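PDB 4BJ1: protein RIF2 from Saccharomyces cerevisiae, which takes part in transcriptional silencing and telomere length regulation, binding the C-terminus of Rap1 and interacting with Rif1. Local coordinates for residues E20-Y25 with K232-F238; A264-E268 with Y279-A283. One frame throughout, in Å; residues are numbered along the deposited sequence.

Contact 1 (E20-Y25 with K232-F238); sequences ELGTNY and KMIKFTF
Leu21 and Met233 meet at the apolar centre, Leu21 CD1 lying 3.9 Å from Met233 CE and about as far from Ile234 CG2. A chi1 of -171° swings Leu21 CG opposite its own N and brings CD1 against Met233 and Ile234, while its CB rests by CE1 of the Phe236 ring. Met233 runs alongside Tyr25, pointing the same way, and its SD comes to the edge of the tyrosine ring, 4.2 Å from CD1. Further out, Asn24 ties down the 232-238 segment. Asn24 ND2 donates a nearly straight bond of 2.7 Å to Met233 O, which lies in the amide plane although the donor stands above the carbonyl plane, and a longer, more bent one of 3.3 Å to Lys235 O. One amide nitrogen thus grips two carbonyls, which probably holds the amide in its rotation and spans the turn. At the polar edge, Glu20 and the Phe236 side chain run alongside each other in opposite senses, Glu20 CB near Phe236 CD1, and the extended chain carries the carboxylate to Thr237. Glu20 OE1 accepts Thr237 N at 2.7 Å and Glu20 OE2 accepts Thr237 OG1 at 2.8 Å, both on the syn side; the hydroxyl bond is the more tilted from the carboxylate plane. Phe238 N adds a weak bond to Glu20 OE1, which also sits at the edge of the Phe238 ring, 3.3 Å from CD2. These donors probably stabilise the negative charge of the carboxylate. The contact fastens helix 10-26 to the 232-238 segment, within the AAA+ lid region. Helix 276-290 packs against Leu21, Met233 and Ile234, and helix 243-257 against Ile234, Lys235 and Phe236, whose ring also stacks on Tyr248.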
loop_
_atom_site.group_PDB
_atom_site.type_symbol
_atom_site.label_atom_id
_atom_site.label_comp_id
_atom_site.label_asym_id
_atom_site.label_seq_id
_atom_site.Cartn_x
_atom_site.Cartn_y
_atom_site.Cartn_z
ATOM N N GLU A 20 2.690 -1.504 4.122
ATOM C CA GLU A 20 3.503 -0.337 4.447
ATOM C C GLU A 20 4.909 -0.444 3.938
ATOM O O GLU A 20 5.424 0.550 3.447
ATOM C CB GLU A 20 3.492 0.046 5.925
ATOM C CG GLU A 20 3.837 1.525 6.053
ATOM C CD GLU A 20 3.716 2.251 7.376
ATOM O OE1 GLU A 20 3.269 1.623 8.358
ATOM O OE2 GLU A 20 4.093 3.445 7.437
ATOM N N LEU A 21 5.534 -1.636 4.027
ATOM C CA LEU A 21 6.894 -1.854 3.530
ATOM C C LEU A 21 6.880 -1.579 2.010
ATOM O O LEU A 21 7.722 -0.816 1.530
ATOM C CB LEU A 21 7.374 -3.274 3.909
ATOM C CG LEU A 21 8.853 -3.647 3.682
ATOM C CD1 LEU A 21 9.818 -2.802 4.541
ATOM C CD2 LEU A 21 9.066 -5.106 4.001
ATOM N N GLY A 22 5.827 -2.052 1.324
ATOM C CA GLY A 22 5.601 -1.778 -0.090
ATOM C C GLY A 22 5.569 -0.288 -0.371
ATOM O O GLY A 22 6.367 0.223 -1.157
ATOM N N THR A 23 4.703 0.426 0.337
ATOM C CA THR A 23 4.542 1.884 0.291
ATOM C C THR A 23 5.837 2.640 0.605
ATOM O O THR A 23 6.190 3.562 -0.133
ATOM C CB THR A 23 3.395 2.270 1.222
ATOM O OG1 THR A 23 2.217 1.683 0.690
ATOM C CG2 THR A 23 3.200 3.751 1.342
ATOM N N ASN A 24 6.526 2.253 1.688
ATOM C CA ASN A 24 7.788 2.838 2.132
ATOM C C ASN A 24 8.836 2.773 1.051
ATOM O O ASN A 24 9.428 3.798 0.770
ATOM C CB ASN A 24 8.295 2.183 3.422
ATOM C CG ASN A 24 7.519 2.567 4.651
ATOM O OD1 ASN A 24 6.639 3.423 4.631
ATOM N ND2 ASN A 24 7.820 1.935 5.754
ATOM N N TYR A 25 9.031 1.603 0.417
ATOM C CA TYR A 25 9.957 1.415 -0.698
ATOM C C TYR A 25 9.621 2.370 -1.836
ATOM O O TYR A 25 10.504 3.099 -2.293
ATOM C CB TYR A 25 9.855 -0.024 -1.211
ATOM C CG TYR A 25 10.823 -0.421 -2.309
ATOM C CD1 TYR A 25 12.116 -0.838 -2.002
ATOM C CD2 TYR A 25 10.392 -0.560 -3.631
ATOM C CE1 TYR A 25 12.985 -1.294 -2.992
ATOM C CE2 TYR A 25 11.244 -1.048 -4.625
ATOM C CZ TYR A 25 12.546 -1.400 -4.302
ATOM O OH TYR A 25 13.418 -1.870 -5.257
ATOM N N LYS A 232 13.992 4.179 8.057
ATOM C CA LYS A 232 12.610 4.662 7.895
ATOM C C LYS A 232 11.740 3.629 7.198
ATOM O O LYS A 232 10.582 3.428 7.590
ATOM C CB LYS A 232 12.554 6.008 7.155
ATOM C CG LYS A 232 12.975 7.170 8.028
ATOM C CD LYS A 232 12.740 8.517 7.384
ATOM C CE LYS A 232 13.386 9.610 8.206
ATOM N NZ LYS A 232 13.363 10.923 7.509
ATOM N N MET A 233 12.330 2.940 6.198
ATOM C CA MET A 233 11.680 1.919 5.389
ATOM C C MET A 233 11.088 0.785 6.229
ATOM O O MET A 233 10.015 0.288 5.886
ATOM C CB MET A 233 12.646 1.378 4.317
ATOM C CG MET A 233 11.946 0.689 3.164
ATOM S SD MET A 233 13.109 -0.064 1.996
ATOM C CE MET A 233 12.682 -1.672 2.192
ATOM N N ILE A 234 11.775 0.374 7.318
ATOM C CA ILE A 234 11.310 -0.737 8.142
ATOM C C ILE A 234 10.615 -0.251 9.449
ATOM O O ILE A 234 10.324 -1.050 10.338
ATOM C CB ILE A 234 12.436 -1.759 8.368
ATOM C CG1 ILE A 234 13.617 -1.141 9.161
ATOM C CG2 ILE A 234 12.866 -2.348 7.015
ATOM C CD1 ILE A 234 14.727 -2.128 9.608
ATOM N N LYS A 235 10.298 1.055 9.531
ATOM C CA LYS A 235 9.542 1.611 10.653
ATOM C C LYS A 235 8.122 1.751 10.131
ATOM O O LYS A 235 7.913 2.279 9.020
ATOM C CB LYS A 235 10.080 2.982 11.122
ATOM C CG LYS A 235 11.520 2.993 11.651
ATOM C CD LYS A 235 11.761 2.168 12.922
ATOM C CE LYS A 235 13.137 2.446 13.477
ATOM N NZ LYS A 235 13.210 3.762 14.183
ATOM N N PHE A 236 7.154 1.239 10.909
ATOM C CA PHE A 236 5.759 1.283 10.509
ATOM C C PHE A 236 4.953 2.283 11.319
ATOM O O PHE A 236 5.254 2.537 12.493
ATOM C CB PHE A 236 5.133 -0.111 10.533
ATOM C CG PHE A 236 5.856 -1.155 9.710
ATOM C CD1 PHE A 236 6.309 -0.865 8.423
ATOM C CD2 PHE A 236 6.051 -2.443 10.205
ATOM C CE1 PHE A 236 6.983 -1.831 7.666
ATOM C CE2 PHE A 236 6.712 -3.408 9.447
ATOM C CZ PHE A 236 7.175 -3.095 8.184
ATOM N N THR A 237 3.922 2.847 10.675
ATOM C CA THR A 237 3.066 3.883 11.236
ATOM C C THR A 237 1.583 3.527 11.366
ATOM O O THR A 237 0.817 4.354 11.891
ATOM C CB THR A 237 3.218 5.185 10.445
ATOM O OG1 THR A 237 2.594 5.042 9.169
ATOM C CG2 THR A 237 4.661 5.660 10.346
ATOM N N PHE A 238 1.171 2.331 10.903
ATOM C CA PHE A 238 -0.238 1.907 11.010
ATOM C C PHE A 238 -0.595 1.631 12.486
ATOM O O PHE A 238 0.316 1.306 13.240
ATOM C CB PHE A 238 -0.527 0.691 10.118
ATOM C CG PHE A 238 0.304 -0.522 10.421
ATOM C CD1 PHE A 238 -0.096 -1.435 11.395
ATOM C CD2 PHE A 238 1.475 -0.775 9.713
ATOM C CE1 PHE A 238 0.679 -2.563 11.678
ATOM C CE2 PHE A 238 2.215 -1.928 9.951
ATOM C CZ PHE A 238 1.830 -2.804 10.956
#

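Contact 2 (A264-E268 with Y279-A283)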
loop_
_atom_site.group_PDB
_atom_site.type_symbol
_atom_site.label_atom_id
_atom_site.label_comp_id
_atom_site.label_asym_id
_atom_site.label_seq_id
_atom_site.Cartn_x
_atom_site.Cartn_y
_atom_site.Cartn_z
ATOM N N ALA A 264 21.899 -4.376 13.099
ATOM C CA ALA A 264 22.959 -3.364 12.965
ATOM C C ALA A 264 24.058 -3.818 12.006
ATOM O O ALA A 264 24.470 -3.042 11.138
ATOM C CB ALA A 264 23.548 -3.028 14.313
ATOM N N ILE A 265 24.506 -5.085 12.146
ATOM C CA ILE A 265 25.534 -5.719 11.305
ATOM C C ILE A 265 25.017 -5.802 9.859
ATOM O O ILE A 265 25.775 -5.541 8.922
ATOM C CB ILE A 265 25.910 -7.116 11.900
ATOM C CG1 ILE A 265 26.845 -6.971 13.110
ATOM C CG2 ILE A 265 26.488 -8.069 10.860
ATOM C CD1 ILE A 265 26.747 -8.076 14.065
ATOM N N PHE A 266 23.717 -6.132 9.691
ATOM C CA PHE A 266 23.081 -6.236 8.385
ATOM C C PHE A 266 23.157 -4.890 7.701
ATOM O O PHE A 266 23.540 -4.829 6.536
ATOM C CB PHE A 266 21.621 -6.710 8.515
ATOM C CG PHE A 266 20.964 -7.057 7.196
ATOM C CD1 PHE A 266 20.286 -6.089 6.459
ATOM C CD2 PHE A 266 21.004 -8.359 6.702
ATOM C CE1 PHE A 266 19.707 -6.403 5.230
ATOM C CE2 PHE A 266 20.395 -8.680 5.481
ATOM C CZ PHE A 266 19.750 -7.697 4.755
ATOM N N PHE A 267 22.849 -3.808 8.444
ATOM C CA PHE A 267 22.862 -2.439 7.941
ATOM C C PHE A 267 24.260 -1.967 7.560
ATOM O O PHE A 267 24.386 -1.213 6.591
ATOM C CB PHE A 267 22.169 -1.485 8.930
ATOM C CG PHE A 267 20.691 -1.287 8.651
ATOM C CD1 PHE A 267 19.789 -2.343 8.775
ATOM C CD2 PHE A 267 20.204 -0.047 8.243
ATOM C CE1 PHE A 267 18.438 -2.167 8.475
ATOM C CE2 PHE A 267 18.854 0.128 7.956
ATOM C CZ PHE A 267 17.981 -0.932 8.075
ATOM N N GLU A 268 25.316 -2.441 8.274
ATOM C CA GLU A 268 26.700 -2.094 7.948
ATOM C C GLU A 268 27.010 -2.602 6.543
ATOM O O GLU A 268 27.616 -1.869 5.765
ATOM C CB GLU A 268 27.704 -2.636 8.981
ATOM N N TYR A 279 17.855 -4.942 -1.574
ATOM C CA TYR A 279 18.394 -6.016 -0.730
ATOM C C TYR A 279 17.624 -6.045 0.613
ATOM O O TYR A 279 17.157 -7.111 1.017
ATOM C CB TYR A 279 19.930 -5.913 -0.554
ATOM C CG TYR A 279 20.578 -7.195 -0.066
ATOM C CD1 TYR A 279 20.589 -7.520 1.285
ATOM C CD2 TYR A 279 21.192 -8.075 -0.951
ATOM C CE1 TYR A 279 21.131 -8.725 1.740
ATOM C CE2 TYR A 279 21.785 -9.264 -0.503
ATOM C CZ TYR A 279 21.740 -9.590 0.849
ATOM O OH TYR A 279 22.238 -10.775 1.350
ATOM N N LEU A 280 17.384 -4.873 1.234
ATOM C CA LEU A 280 16.622 -4.789 2.482
ATOM C C LEU A 280 15.136 -5.169 2.306
ATOM O O LEU A 280 14.582 -5.908 3.131
ATOM C CB LEU A 280 16.764 -3.398 3.119
ATOM C CG LEU A 280 16.025 -3.162 4.423
ATOM C CD1 LEU A 280 16.594 -4.008 5.543
ATOM C CD2 LEU A 280 16.009 -1.704 4.764
ATOM N N PHE A 281 14.504 -4.664 1.235
ATOM C CA PHE A 281 13.115 -4.954 0.910
ATOM C C PHE A 281 12.933 -6.461 0.716
ATOM O O PHE A 281 12.057 -7.048 1.343
ATOM C CB PHE A 281 12.689 -4.165 -0.341
ATOM C CG PHE A 281 11.247 -4.339 -0.726
ATOM C CD1 PHE A 281 10.241 -3.648 -0.053
ATOM C CD2 PHE A 281 10.882 -5.221 -1.745
ATOM C CE1 PHE A 281 8.902 -3.833 -0.395
ATOM C CE2 PHE A 281 9.538 -5.405 -2.085
ATOM C CZ PHE A 281 8.564 -4.708 -1.416
ATOM N N ASN A 282 13.790 -7.097 -0.077
ATOM C CA ASN A 282 13.628 -8.524 -0.302
ATOM C C ASN A 282 13.802 -9.344 0.984
ATOM O O ASN A 282 12.962 -10.210 1.296
ATOM C CB ASN A 282 14.523 -9.008 -1.436
ATOM C CG ASN A 282 14.195 -8.393 -2.782
ATOM O OD1 ASN A 282 13.064 -7.986 -3.060
ATOM N ND2 ASN A 282 15.184 -8.304 -3.660
ATOM N N ALA A 283 14.860 -9.024 1.752
ATOM C CA ALA A 283 15.174 -9.709 3.002
ATOM C C ALA A 283 14.019 -9.549 3.990
ATOM O O ALA A 283 13.567 -10.537 4.572
ATOM C CB ALA A 283 16.467 -9.157 3.589
#
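Phe266 projects from segment 264-268 of helix 262-272 as the main bump, its ring tip entering a hollow formed by Tyr279, Leu280 and Ala283 on the facing helix. Because chi1 is -171°, Phe266 CG stands opposite its own N and the ring extends across the gap. Phe266 CZ lies 3.5 Å from Tyr279 CE1 and 3.8 Å from Ala283 CB, the small methyl forming the floor on that side. Phe266 CE1 meets Leu280 CD1 at 3.9 Å. The Phe266 tip reaches the edge of the Tyr279 ring, planes inclined at 39° and centroids 5.7 Å apart. Leu280 is the answering bump: its CD1 touches CE1 of both Phe266 and Phe267, and its CD2 meets Phe267 CZ, also at 3.9 Å, the branched end fitting against both rings. Were Phe266 an alanine, a gap would probably open beside Tyr279 and Ala283, and Leu280 would be left with Phe267 alone of the two rings. These large side chains span the axes of segments 264-268 and 279-283, 12.2 Å apart at closest approach and roughly antiparallel at 143°. The contact is wholly apolar and joins helix 262-272 to helix 276-290, the next in the chain, within the helical AAA+ lid region. Helix 223-233 packs beside it, Leu230 touching both Phe267 and Leu280, while Ile307 from a loop lies against Phe266 and Tyr279.

Both contacts involve the helical lid region, their centres 14 Å apart. Contact 1 joins elements distant in sequence, the first helix of the model, 10-26, and residues 232-238; contact 2 pairs two successive lid helices. The first is partly buried and grades from an apolar centre to hydrogen bonds from the Asn24 amide and to the Glu20 carboxylate, involving backbone and a threonine hydroxyl; the second is buried and has no hydrogen bonds between its segments. Helix 276-290 connects them: Phe281, which takes no part across contact 2, packs on Met233, Tyr25 and the backbone O of Leu21, and Ile234 CD1 reaches Phe267. Both also touch the second subunit, whose Gln11 packs on Tyr25 and Phe281.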